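Local structure of c-di-GMP synthase (Capnocytophaga granulosa, 6WT9) at residues 33-38 against 286-291; 7-12 against 42-47; 69-74 against 159-164; 173-178 against 188-193. The protein makes the second messenger c-di-GMP from two GTP molecules in a CBASS antiphage defence system, whose signal activates effectors that kill the infected cell. One frame throughout, in Å; residues are numbered along the deposited sequence.

Interaction 1 (33-38 against 286-291)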
loop_
_atom_site.group_PDB
_atom_site.type_symbol
_atom_site.label_atom_id
_atom_site.label_comp_id
_atom_site.label_asym_id
_atom_site.label_seq_id
_atom_site.Cartn_x
_atom_site.Cartn_y
_atom_site.Cartn_z
ATOM N N ASN A 33 -19.220 12.107 8.804
ATOM C CA ASN A 33 -19.833 12.167 7.475
ATOM C C ASN A 33 -21.339 12.008 7.603
ATOM O O ASN A 33 -21.918 11.012 7.149
ATOM C CB ASN A 33 -19.245 11.093 6.558
ATOM C CG ASN A 33 -17.737 11.187 6.440
ATOM O OD1 ASN A 33 -17.214 11.972 5.648
ATOM N ND2 ASN A 33 -17.030 10.377 7.222
ATOM N N PRO A 34 -22.022 12.985 8.208
ATOM C CA PRO A 34 -23.478 12.865 8.375
ATOM C C PRO A 34 -24.251 12.893 7.067
ATOM O O PRO A 34 -25.447 12.575 7.071
ATOM C CB PRO A 34 -23.833 14.074 9.249
ATOM C CG PRO A 34 -22.780 15.078 8.928
ATOM C CD PRO A 34 -21.517 14.287 8.686
ATOM N N ASP A 35 -23.612 13.251 5.949
ATOM C CA ASP A 35 -24.333 13.353 4.684
ATOM C C ASP A 35 -24.615 11.989 4.064
ATOM O O ASP A 35 -25.521 11.868 3.229
ATOM C CB ASP A 35 -23.546 14.212 3.694
ATOM C CG ASP A 35 -22.160 13.652 3.411
ATOM O OD1 ASP A 35 -21.417 13.376 4.379
ATOM O OD2 ASP A 35 -21.814 13.478 2.225
ATOM N N VAL A 36 -23.860 10.960 4.445
ATOM C CA VAL A 36 -23.926 9.676 3.757
ATOM C C VAL A 36 -25.144 8.898 4.232
ATOM O O VAL A 36 -25.480 7.849 3.671
ATOM C CB VAL A 36 -22.638 8.868 3.977
ATOM C CG1 VAL A 36 -21.439 9.707 3.590
ATOM C CG2 VAL A 36 -22.523 8.426 5.432
ATOM N N LYS A 37 -25.817 9.416 5.260
ATOM C CA LYS A 37 -26.953 8.722 5.854
ATOM C C LYS A 37 -28.058 8.476 4.833
ATOM O O LYS A 37 -28.399 9.354 4.033
ATOM C CB LYS A 37 -27.495 9.526 7.034
ATOM C CG LYS A 37 -26.503 9.653 8.170
ATOM C CD LYS A 37 -27.122 10.311 9.381
ATOM C CE LYS A 37 -26.506 9.760 10.649
ATOM N NZ LYS A 37 -26.559 8.274 10.651
ATOM N N TYR A 38 -28.608 7.261 4.867
ATOM C CA TYR A 38 -29.724 6.854 4.012
ATOM C C TYR A 38 -29.378 6.951 2.526
ATOM O O TYR A 38 -30.260 7.144 1.685
ATOM C CB TYR A 38 -30.983 7.668 4.327
ATOM C CG TYR A 38 -31.231 7.838 5.809
ATOM C CD1 TYR A 38 -31.702 6.783 6.580
ATOM C CD2 TYR A 38 -30.992 9.053 6.439
ATOM C CE1 TYR A 38 -31.927 6.932 7.936
ATOM C CE2 TYR A 38 -31.215 9.212 7.796
ATOM C CZ TYR A 38 -31.682 8.147 8.539
ATOM O OH TYR A 38 -31.906 8.299 9.890
ATOM N N SER A 286 -10.865 19.934 -3.904
ATOM C CA SER A 286 -11.970 19.028 -4.182
ATOM C C SER A 286 -12.409 18.299 -2.919
ATOM O O SER A 286 -11.585 17.920 -2.082
ATOM C CB SER A 286 -11.556 18.017 -5.251
ATOM O OG SER A 286 -11.071 18.676 -6.406
ATOM N N ASN A 287 -13.719 18.098 -2.783
ATOM C CA ASN A 287 -14.227 17.292 -1.685
ATOM C C ASN A 287 -14.105 15.810 -2.036
ATOM O O ASN A 287 -13.652 15.434 -3.121
ATOM C CB ASN A 287 -15.664 17.692 -1.334
ATOM C CG ASN A 287 -16.660 17.435 -2.464
ATOM O OD1 ASN A 287 -16.685 16.364 -3.071
ATOM N ND2 ASN A 287 -17.503 18.425 -2.734
ATOM N N LYS A 288 -14.523 14.954 -1.100
ATOM C CA LYS A 288 -14.336 13.515 -1.267
ATOM C C LYS A 288 -15.041 12.998 -2.516
ATOM O O LYS A 288 -14.484 12.181 -3.257
ATOM C CB LYS A 288 -14.832 12.778 -0.022
ATOM C CG LYS A 288 -16.204 13.230 0.449
ATOM C CD LYS A 288 -16.626 12.529 1.726
ATOM C CE LYS A 288 -17.970 13.054 2.214
ATOM N NZ LYS A 288 -18.452 12.333 3.424
ATOM N N TYR A 289 -16.261 13.472 -2.777
ATOM C CA TYR A 289 -17.020 12.958 -3.913
ATOM C C TYR A 289 -16.442 13.444 -5.237
ATOM O O TYR A 289 -16.433 12.703 -6.225
ATOM C CB TYR A 289 -18.487 13.361 -3.782
ATOM C CG TYR A 289 -19.121 12.850 -2.512
ATOM C CD1 TYR A 289 -18.812 11.588 -2.023
ATOM C CD2 TYR A 289 -20.010 13.634 -1.792
ATOM C CE1 TYR A 289 -19.382 11.115 -0.859
ATOM C CE2 TYR A 289 -20.585 13.170 -0.627
ATOM C CZ TYR A 289 -20.268 11.910 -0.166
ATOM O OH TYR A 289 -20.837 11.445 0.995
ATOM N N GLN A 290 -15.949 14.683 -5.274
ATOM C CA GLN A 290 -15.372 15.232 -6.495
ATOM C C GLN A 290 -14.056 14.569 -6.878
ATOM O O GLN A 290 -13.582 14.778 -7.999
ATOM C CB GLN A 290 -15.173 16.739 -6.339
ATOM C CG GLN A 290 -16.476 17.507 -6.165
ATOM C CD GLN A 290 -16.266 18.891 -5.592
ATOM O OE1 GLN A 290 -15.255 19.160 -4.945
ATOM N NE2 GLN A 290 -17.226 19.779 -5.825
ATOM N N LEU A 291 -13.455 13.781 -5.985
ATOM C CA LEU A 291 -12.257 13.038 -6.353
ATOM C C LEU A 291 -12.554 11.933 -7.360
ATOM O O LEU A 291 -11.641 11.506 -8.076
ATOM C CB LEU A 291 -11.598 12.447 -5.105
ATOM C CG LEU A 291 -11.136 13.451 -4.046
ATOM C CD1 LEU A 291 -10.579 12.733 -2.829
ATOM C CD2 LEU A 291 -10.103 14.406 -4.628
#
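Lys288 and Tyr289 reach side by side from the turn before helix 291-304 to Asn33, Asp35 and Val36, so this is a loop-to-loop tie between the N-terminal and C-terminal helices. An Asx motif shapes their own turn: Asn287 OD1 accepts from Gln290 N (2.9 Å), while Gln290 OE1 takes Asn287 N in return. From CB, the Lys288 chain sets CG between its backbone N and carbonyl carbon (chi1 48°), and there CG lies over the centre of the Tyr289 ring, 3.9 Å above its plane. Beyond CG the chain runs extended. CD and CE pass Asn33 OD1, Lys288 CE at 3.7 Å, and NZ finds two acceptors across the contact, with a weak bond to Thr46 OG1 besides. The bond from Lys288 NZ to Asn33 OD1 is short, 2.6 Å, and bent at the oxygen, with a C=O...N angle of 116°. Lys288 NZ also reaches the syn lone pair of Asp35 OD1, at 3.3 Å, as a salt bridge. The other carboxylate oxygen serves the tyrosine, so one aspartate bridges both tips. Val36 CG1 packs 3.2 Å from Tyr289 OH. Tyr289 OH donates to Asp35 OD2 at 2.6 Å, meeting it from 35° above the carboxylate plane.

Interaction 2 (7-12 against 42-47)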
loop_
_atom_site.group_PDB
_atom_site.type_symbol
_atom_site.label_atom_id
_atom_site.label_comp_id
_atom_site.label_asym_id
_atom_site.label_seq_id
_atom_site.Cartn_x
_atom_site.Cartn_y
_atom_site.Cartn_z
ATOM N N SER A 7 -25.328 -1.191 -0.909
ATOM C CA SER A 7 -25.628 -1.605 0.459
ATOM C C SER A 7 -24.785 -2.808 0.864
ATOM O O SER A 7 -24.197 -2.834 1.952
ATOM C CB SER A 7 -27.116 -1.925 0.595
ATOM O OG SER A 7 -27.399 -2.503 1.858
ATOM N N ALA A 8 -24.721 -3.823 -0.001
ATOM C CA ALA A 8 -23.907 -4.996 0.295
ATOM C C ALA A 8 -22.421 -4.672 0.211
ATOM O O ALA A 8 -21.620 -5.186 1.000
ATOM C CB ALA A 8 -24.264 -6.139 -0.655
ATOM N N LEU A 9 -22.032 -3.821 -0.742
ATOM C CA LEU A 9 -20.631 -3.425 -0.848
ATOM C C LEU A 9 -20.192 -2.619 0.368
ATOM O O LEU A 9 -19.046 -2.732 0.816
ATOM C CB LEU A 9 -20.409 -2.629 -2.135
ATOM C CG LEU A 9 -20.424 -3.415 -3.448
ATOM C CD1 LEU A 9 -20.489 -2.466 -4.636
ATOM C CD2 LEU A 9 -19.201 -4.310 -3.555
ATOM N N PHE A 10 -21.091 -1.798 0.917
ATOM C CA PHE A 10 -20.744 -1.015 2.099
ATOM C C PHE A 10 -20.551 -1.908 3.319
ATOM O O PHE A 10 -19.601 -1.715 4.087
ATOM C CB PHE A 10 -21.819 0.036 2.373
ATOM C CG PHE A 10 -21.604 0.800 3.647
ATOM C CD1 PHE A 10 -20.579 1.725 3.747
ATOM C CD2 PHE A 10 -22.428 0.598 4.740
ATOM C CE1 PHE A 10 -20.377 2.429 4.912
ATOM C CE2 PHE A 10 -22.231 1.300 5.910
ATOM C CZ PHE A 10 -21.203 2.217 5.996
ATOM N N GLU A 11 -21.446 -2.879 3.521
ATOM C CA GLU A 11 -21.300 -3.808 4.639
ATOM C C GLU A 11 -20.004 -4.597 4.528
ATOM O O GLU A 11 -19.243 -4.707 5.496
ATOM C CB GLU A 11 -22.495 -4.760 4.699
ATOM C CG GLU A 11 -23.737 -4.175 5.342
ATOM C CD GLU A 11 -24.839 -5.204 5.507
ATOM O OE1 GLU A 11 -24.924 -6.127 4.668
ATOM O OE2 GLU A 11 -25.613 -5.097 6.481
ATOM N N ASN A 12 -19.741 -5.160 3.345
ATOM C CA ASN A 12 -18.503 -5.902 3.133
ATOM C C ASN A 12 -17.285 -5.019 3.367
ATOM O O ASN A 12 -16.269 -5.477 3.900
ATOM C CB ASN A 12 -18.482 -6.488 1.720
ATOM C CG ASN A 12 -17.239 -7.313 1.451
ATOM O OD1 ASN A 12 -17.185 -8.495 1.786
ATOM N ND2 ASN A 12 -16.232 -6.692 0.848
ATOM N N LEU A 42 -23.066 6.962 -1.371
ATOM C CA LEU A 42 -22.187 7.882 -0.656
ATOM C C LEU A 42 -21.476 7.192 0.500
ATOM O O LEU A 42 -20.331 7.537 0.811
ATOM C CB LEU A 42 -22.979 9.086 -0.141
ATOM C CG LEU A 42 -23.730 9.934 -1.169
ATOM C CD1 LEU A 42 -24.368 11.136 -0.495
ATOM C CD2 LEU A 42 -22.810 10.370 -2.302
ATOM N N LYS A 43 -22.137 6.228 1.147
ATOM C CA LYS A 43 -21.496 5.476 2.223
ATOM C C LYS A 43 -20.309 4.683 1.696
ATOM O O LYS A 43 -19.227 4.688 2.294
ATOM C CB LYS A 43 -22.501 4.530 2.881
ATOM C CG LYS A 43 -23.670 5.192 3.580
ATOM C CD LYS A 43 -24.575 4.126 4.182
ATOM C CE LYS A 43 -25.770 4.725 4.895
ATOM N NZ LYS A 43 -26.618 3.660 5.504
ATOM N N TYR A 44 -20.503 3.983 0.577
ATOM C CA TYR A 44 -19.443 3.149 0.025
ATOM C C TYR A 44 -18.254 3.990 -0.418
ATOM O O TYR A 44 -17.102 3.638 -0.143
ATOM C CB TYR A 44 -19.990 2.321 -1.139
ATOM C CG TYR A 44 -18.963 1.450 -1.824
ATOM C CD1 TYR A 44 -18.464 0.314 -1.204
ATOM C CD2 TYR A 44 -18.502 1.759 -3.096
ATOM C CE1 TYR A 44 -17.528 -0.486 -1.828
ATOM C CE2 TYR A 44 -17.567 0.965 -3.728
ATOM C CZ TYR A 44 -17.084 -0.157 -3.091
ATOM O OH TYR A 44 -16.152 -0.951 -3.718
ATOM N N ILE A 45 -18.514 5.112 -1.091
ATOM C CA ILE A 45 -17.429 5.968 -1.558
ATOM C C ILE A 45 -16.687 6.588 -0.381
ATOM O O ILE A 45 -15.451 6.627 -0.361
ATOM C CB ILE A 45 -17.974 7.045 -2.514
ATOM C CG1 ILE A 45 -18.598 6.395 -3.752
ATOM C CG2 ILE A 45 -16.870 8.005 -2.928
ATOM C CD1 ILE A 45 -19.403 7.357 -4.596
ATOM N N THR A 46 -17.423 7.077 0.621
ATOM C CA THR A 46 -16.782 7.734 1.756
ATOM C C THR A 46 -15.932 6.757 2.558
ATOM O O THR A 46 -14.825 7.100 2.991
ATOM C CB THR A 46 -17.831 8.385 2.657
ATOM O OG1 THR A 46 -18.599 9.329 1.901
ATOM C CG2 THR A 46 -17.157 9.109 3.811
ATOM N N LEU A 47 -16.426 5.534 2.764
ATOM C CA LEU A 47 -15.653 4.554 3.518
ATOM C C LEU A 47 -14.474 4.026 2.711
ATOM O O LEU A 47 -13.413 3.751 3.281
ATOM C CB LEU A 47 -16.550 3.401 3.966
ATOM C CG LEU A 47 -15.898 2.420 4.942
ATOM C CD1 LEU A 47 -15.284 3.173 6.111
ATOM C CD2 LEU A 47 -16.906 1.393 5.433
#
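Behind the packing of Phe10 on Lys43, Leu42 O is gripped twice by one residue: Thr46 OG1 donates to it at 2.7 Å, and Thr46 N makes the regular helical bond. The two donors come from opposite faces of the carbonyl plane. The same OG1 lies close to Tyr289 OH, a probable hydrogen bond that links this helix to the loop before helix 291-304. On the side turned to helix 6-17 the contact is apolar. Phe10 CG stands anti to its backbone N (chi1 175°), and the ring turns one face to Lys43 CB, a CH-pi contact 3.8 Å from the ring centroid and offset toward the rim. Farther out, Lys43 CD passes the CE2 side of the ring. These are two neighbouring helices of the N-terminal helical part, running roughly the same way at 31°, with their axes 8.7 Å apart; helix 23-32, which lies between them in sequence, adds Phe29 and Phe30 against Phe10. Leu47 CD2 closes on Phe10 CE1 at 3.7 Å. Tyr44 leans toward helix 6-17: its CG too is anti to the backbone N (chi1 178°), and Leu9 CB touches Tyr44 CE1 at 3.6 Å, with Leu9 CD1 farther off over one face of the ring. The polar end of Tyr44 goes to the C-terminal helices, where OH is hydrogen-bonded to Asp259 of helix 245-259.

Interaction 3 (69-74 against 159-164)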
loop_
_atom_site.group_PDB
_atom_site.type_symbol
_atom_site.label_atom_id
_atom_site.label_comp_id
_atom_site.label_asym_id
_atom_site.label_seq_id
_atom_site.Cartn_x
_atom_site.Cartn_y
_atom_site.Cartn_z
ATOM N N LEU A 69 12.313 -6.829 17.945
ATOM C CA LEU A 69 12.971 -7.120 19.217
ATOM C C LEU A 69 13.512 -8.544 19.251
ATOM O O LEU A 69 14.567 -8.797 19.845
ATOM C CB LEU A 69 12.007 -6.890 20.380
ATOM C CG LEU A 69 11.542 -5.452 20.626
ATOM C CD1 LEU A 69 10.717 -5.368 21.903
ATOM C CD2 LEU A 69 12.727 -4.497 20.683
ATOM N N HIS A 70 12.802 -9.490 18.632
ATOM C CA HIS A 70 13.298 -10.860 18.577
ATOM C C HIS A 70 14.547 -10.960 17.709
ATOM O O HIS A 70 15.487 -11.689 18.048
ATOM C CB HIS A 70 12.209 -11.800 18.062
ATOM C CG HIS A 70 11.150 -12.109 19.073
ATOM N ND1 HIS A 70 11.409 -12.818 20.228
ATOM C CD2 HIS A 70 9.830 -11.810 19.104
ATOM C CE1 HIS A 70 10.294 -12.940 20.927
ATOM N NE2 HIS A 70 9.321 -12.337 20.267
ATOM N N LEU A 71 14.575 -10.238 16.587
ATOM C CA LEU A 71 15.752 -10.264 15.726
ATOM C C LEU A 71 16.932 -9.540 16.363
ATOM O O LEU A 71 18.088 -9.885 16.093
ATOM C CB LEU A 71 15.419 -9.654 14.366
ATOM C CG LEU A 71 14.423 -10.455 13.525
ATOM C CD1 LEU A 71 14.182 -9.784 12.179
ATOM C CD2 LEU A 71 14.920 -11.880 13.335
ATOM N N GLN A 72 16.667 -8.542 17.207
ATOM C CA GLN A 72 17.734 -7.868 17.937
ATOM C C GLN A 72 18.380 -8.757 18.990
ATOM O O GLN A 72 19.325 -8.315 19.652
ATOM C CB GLN A 72 17.201 -6.591 18.589
ATOM C CG GLN A 72 16.939 -5.467 17.600
ATOM C CD GLN A 72 16.313 -4.249 18.250
ATOM O OE1 GLN A 72 15.709 -4.343 19.317
ATOM N NE2 GLN A 72 16.457 -3.096 17.607
ATOM N N ASP A 73 17.894 -9.982 19.163
ATOM C CA ASP A 73 18.515 -10.959 20.041
ATOM C C ASP A 73 19.504 -11.864 19.318
ATOM O O ASP A 73 20.108 -12.726 19.963
ATOM C CB ASP A 73 17.443 -11.823 20.719
ATOM C CG ASP A 73 16.606 -11.045 21.715
ATOM O OD1 ASP A 73 16.918 -9.863 21.966
ATOM O OD2 ASP A 73 15.632 -11.620 22.251
ATOM N N ILE A 74 19.691 -11.701 18.005
ATOM C CA ILE A 74 20.527 -12.640 17.264
ATOM C C ILE A 74 21.274 -11.968 16.115
ATOM O O ILE A 74 22.317 -12.465 15.674
ATOM C CB ILE A 74 19.681 -13.826 16.758
ATOM C CG1 ILE A 74 20.578 -14.963 16.263
ATOM C CG2 ILE A 74 18.717 -13.378 15.668
ATOM C CD1 ILE A 74 19.819 -16.193 15.819
ATOM N N GLN A 159 16.235 -19.013 11.984
ATOM C CA GLN A 159 16.357 -19.784 13.216
ATOM C C GLN A 159 15.589 -19.126 14.355
ATOM O O GLN A 159 14.806 -19.782 15.052
ATOM C CB GLN A 159 17.832 -19.948 13.581
ATOM C CG GLN A 159 18.071 -20.728 14.862
ATOM C CD GLN A 159 19.547 -20.922 15.153
ATOM O OE1 GLN A 159 20.405 -20.560 14.345
ATOM N NE2 GLN A 159 19.851 -21.497 16.311
ATOM N N LYS A 160 15.798 -17.824 14.553
ATOM C CA LYS A 160 15.140 -17.119 15.649
ATOM C C LYS A 160 13.628 -17.075 15.452
ATOM O O LYS A 160 12.864 -17.402 16.367
ATOM C CB LYS A 160 15.711 -15.707 15.777
ATOM C CG LYS A 160 14.814 -14.729 16.524
ATOM C CD LYS A 160 14.681 -15.092 17.995
ATOM C CE LYS A 160 16.012 -14.985 18.720
ATOM N NZ LYS A 160 15.856 -15.260 20.177
ATOM N N LEU A 161 13.178 -16.675 14.261
ATOM C CA LEU A 161 11.744 -16.514 14.034
ATOM C C LEU A 161 11.017 -17.851 14.087
ATOM O O LEU A 161 9.921 -17.941 14.653
ATOM C CB LEU A 161 11.500 -15.812 12.698
ATOM C CG LEU A 161 12.002 -14.367 12.641
ATOM C CD1 LEU A 161 11.764 -13.758 11.265
ATOM C CD2 LEU A 161 11.353 -13.526 13.729
ATOM N N SER A 162 11.605 -18.903 13.510
ATOM C CA SER A 162 11.002 -20.228 13.612
ATOM C C SER A 162 10.963 -20.727 15.048
ATOM O O SER A 162 10.133 -21.581 15.376
ATOM C CB SER A 162 11.761 -21.232 12.741
ATOM O OG SER A 162 11.798 -20.809 11.391
ATOM N N SER A 163 11.838 -20.209 15.907
ATOM C CA SER A 163 11.866 -20.589 17.310
ATOM C C SER A 163 10.909 -19.776 18.171
ATOM O O SER A 163 10.557 -20.221 19.270
ATOM C CB SER A 163 13.289 -20.447 17.858
ATOM O OG SER A 163 13.280 -20.340 19.266
ATOM N N VAL A 164 10.481 -18.607 17.705
ATOM C CA VAL A 164 9.592 -17.742 18.469
ATOM C C VAL A 164 8.136 -17.928 18.061
ATOM O O VAL A 164 7.252 -17.982 18.917
ATOM C CB VAL A 164 10.028 -16.270 18.318
ATOM C CG1 VAL A 164 8.947 -15.338 18.837
ATOM C CG2 VAL A 164 11.335 -16.032 19.053
HETATM O O HOH W 1 18.299 -15.113 21.043
#
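The C-terminal end of helix 54-71 meets that of helix 147-164, with the CA atoms of Leu71 and Lys160 6.9 Å apart, and after Leu71 the chain turns through the bonds Asp73 N to His70 O and Ile74 N to Leu71 O. Both helix ends lie in the nucleotidyltransferase part and pack together against its beta sheet: the side chains of Leu71 and Leu161 cross at about a right angle, Leu71 CD2 3.9 Å from Leu161 CG, and both leucines rest on Ile189 of strand 185-194. Above them Lys160 is folded rather than extended. With chi2 at 67° and chi3 at 64°, CD and CE curl over the turn, and Lys160 CE lies 3.4 Å from His70 O. Lys160 CB meets Ile74 CG2 at 3.8 Å, the two side chains sliding past each other in opposite directions. At the flank, Val164 CG1 sits over a face of the His70 ring in a CH-pi contact, 3.5 Å from the centroid and displaced toward NE2, while CG2 approaches ND1. Lys160 NZ stays 4.2 Å from Asp73 OD2, too far for a direct ion pair. The turn is instead reached through water: Lys160 NZ donates at 2.6 Å to a water molecule that donates in turn to Asp73 O.

Interaction 4 (173-178 against 188-193)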
loop_
_atom_site.group_PDB
_atom_site.type_symbol
_atom_site.label_atom_id
_atom_site.label_comp_id
_atom_site.label_asym_id
_atom_site.label_seq_id
_atom_site.Cartn_x
_atom_site.Cartn_y
_atom_site.Cartn_z
ATOM N N PRO A 173 12.193 -17.331 -1.052
ATOM C CA PRO A 173 13.598 -16.926 -0.902
ATOM C C PRO A 173 13.823 -15.429 -0.763
ATOM O O PRO A 173 14.979 -15.009 -0.634
ATOM C CB PRO A 173 14.236 -17.453 -2.196
ATOM C CG PRO A 173 13.132 -17.401 -3.191
ATOM C CD PRO A 173 11.878 -17.742 -2.431
ATOM N N LYS A 174 12.776 -14.604 -0.788
ATOM C CA LYS A 174 12.941 -13.167 -0.629
ATOM C C LYS A 174 12.368 -12.626 0.673
ATOM O O LYS A 174 12.653 -11.473 1.016
ATOM C CB LYS A 174 12.301 -12.414 -1.806
ATOM C CG LYS A 174 13.124 -12.422 -3.086
ATOM C CD LYS A 174 12.561 -11.433 -4.097
ATOM C CE LYS A 174 12.012 -12.133 -5.332
ATOM N NZ LYS A 174 13.094 -12.689 -6.191
ATOM N N ALA A 175 11.582 -13.411 1.405
ATOM C CA ALA A 175 10.958 -12.897 2.614
ATOM C C ALA A 175 10.592 -14.046 3.540
ATOM O O ALA A 175 10.271 -15.149 3.090
ATOM C CB ALA A 175 9.710 -12.067 2.291
ATOM N N ILE A 176 10.648 -13.765 4.839
ATOM C CA ILE A 176 10.143 -14.655 5.877
ATOM C C ILE A 176 8.812 -14.099 6.355
ATOM O O ILE A 176 8.696 -12.899 6.627
ATOM C CB ILE A 176 11.137 -14.774 7.047
ATOM C CG1 ILE A 176 12.522 -15.178 6.542
ATOM C CG2 ILE A 176 10.632 -15.774 8.080
ATOM C CD1 ILE A 176 13.569 -15.243 7.637
ATOM N N LYS A 177 7.804 -14.962 6.459
ATOM C CA LYS A 177 6.472 -14.558 6.889
ATOM C C LYS A 177 6.152 -15.240 8.210
ATOM O O LYS A 177 6.211 -16.470 8.306
ATOM C CB LYS A 177 5.418 -14.907 5.835
ATOM C CG LYS A 177 4.029 -14.380 6.161
ATOM C CD LYS A 177 3.055 -14.617 5.018
ATOM C CE LYS A 177 1.746 -13.877 5.250
ATOM N NZ LYS A 177 1.947 -12.401 5.324
ATOM N N ILE A 178 5.816 -14.442 9.224
ATOM C CA ILE A 178 5.464 -14.962 10.536
ATOM C C ILE A 178 4.038 -14.545 10.861
ATOM O O ILE A 178 3.483 -13.609 10.279
ATOM C CB ILE A 178 6.434 -14.488 11.642
ATOM C CG1 ILE A 178 6.302 -12.979 11.883
ATOM C CG2 ILE A 178 7.867 -14.860 11.291
ATOM C CD1 ILE A 178 5.440 -12.609 13.087
ATOM N N ASP A 188 6.021 -9.690 7.361
ATOM C CA ASP A 188 7.011 -10.190 6.417
ATOM C C ASP A 188 8.361 -9.556 6.725
ATOM O O ASP A 188 8.442 -8.363 7.032
ATOM C CB ASP A 188 6.603 -9.891 4.973
ATOM C CG ASP A 188 5.375 -10.672 4.540
ATOM O OD1 ASP A 188 4.759 -11.336 5.399
ATOM O OD2 ASP A 188 5.027 -10.625 3.341
ATOM N N ILE A 189 9.417 -10.361 6.649
ATOM C CA ILE A 189 10.767 -9.936 7.003
ATOM C C ILE A 189 11.642 -10.076 5.767
ATOM O O ILE A 189 11.778 -11.177 5.219
ATOM C CB ILE A 189 11.335 -10.751 8.178
ATOM C CG1 ILE A 189 10.507 -10.527 9.448
ATOM C CG2 ILE A 189 12.792 -10.391 8.422
ATOM C CD1 ILE A 189 9.356 -11.501 9.627
ATOM N N VAL A 190 12.243 -8.970 5.337
ATOM C CA VAL A 190 13.022 -8.912 4.105
ATOM C C VAL A 190 14.461 -8.547 4.446
ATOM O O VAL A 190 14.703 -7.619 5.226
ATOM C CB VAL A 190 12.418 -7.903 3.112
ATOM C CG1 VAL A 190 13.248 -7.839 1.843
ATOM C CG2 VAL A 190 10.977 -8.270 2.793
ATOM N N ILE A 191 15.409 -9.272 3.855
ATOM C CA ILE A 191 16.837 -9.061 4.072
ATOM C C ILE A 191 17.386 -8.249 2.907
ATOM O O ILE A 191 17.176 -8.606 1.742
ATOM C CB ILE A 191 17.579 -10.402 4.205
ATOM C CG1 ILE A 191 16.926 -11.276 5.279
ATOM C CG2 ILE A 191 19.052 -10.178 4.504
ATOM C CD1 ILE A 191 16.873 -10.633 6.647
ATOM N N ALA A 192 18.095 -7.162 3.212
ATOM C CA ALA A 192 18.586 -6.268 2.173
ATOM C C ALA A 192 19.851 -5.564 2.652
ATOM O O ALA A 192 20.283 -5.723 3.798
ATOM C CB ALA A 192 17.508 -5.252 1.773
ATOM N N ASN A 193 20.449 -4.787 1.749
ATOM C CA ASN A 193 21.549 -3.891 2.080
ATOM C C ASN A 193 21.416 -2.624 1.244
ATOM O O ASN A 193 20.638 -2.563 0.288
ATOM C CB ASN A 193 22.915 -4.554 1.855
ATOM C CG ASN A 193 23.239 -4.747 0.387
ATOM O OD1 ASN A 193 22.350 -4.961 -0.437
ATOM N ND2 ASN A 193 24.522 -4.675 0.051
HETATM O O HOH W 2 14.988 -10.738 1.571
#
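Ile176 and Ile189 form a hydrogen-bonded pair of the antiparallel hairpin of strands 176-180 and 185-194, with Ile176 CB 4.2 Å from Ile189 CB. On the same sheet face Ile189 CD1 meets Ile178 CG2 at 4.0 Å, the side chains crossing at a slant, and helix 147-164 covers the patch, with Ser157 and Glu158 on Ile176. The strand axes run at 158°. Reciprocal backbone bonds hold the pair: Ile176 N gives to Ile189 O at 2.8 Å, and Ile189 N to Ile176 O at 2.6 Å with a more bent N-H...O angle of 150°. Toward Lys174 the two chains diverge; Ala175 CB still reaches Val190 CG2, and a water accepting from Ile191 N (2.7 Å) lies near Lys174 O. The Lys174 side chain leads away to a salt bridge with Glu223. On the face turned from the isoleucines, Lys177 and Asp188 form the neighbouring non-hydrogen-bonded pair. Asp188 also touches Asp99 of strand 98-104, a placing consistent with the acidic cluster of the nucleotidyltransferase fold. Lys177 CG passes 3.2 Å from Asp188 OD1, and the chain bends only at its end (chi4 62°), bringing NZ to the syn lone pair of that oxygen for a salt bridge of 3.0 Å.

In the fold
From the N terminus, helix 6-17 opens interaction 2, which closes at helix 40-49; between the two, the loop 33-38 opens interaction 1, so these contacts cross, and they touch at Thr46. Interaction 1 closes only at 286-291, tying the N-terminal helices to the C-terminal ones. Interactions 3 and 4 both nest inside that long loop, one after the other, in the nucleotidyltransferase part. Their centres lie about 46 and 40 Å from that of interaction 1, across the centre of the chain. Interaction 3 joins two helix ends, interaction 4 a hairpin, and the two touch where the helix ends lie on the hairpin.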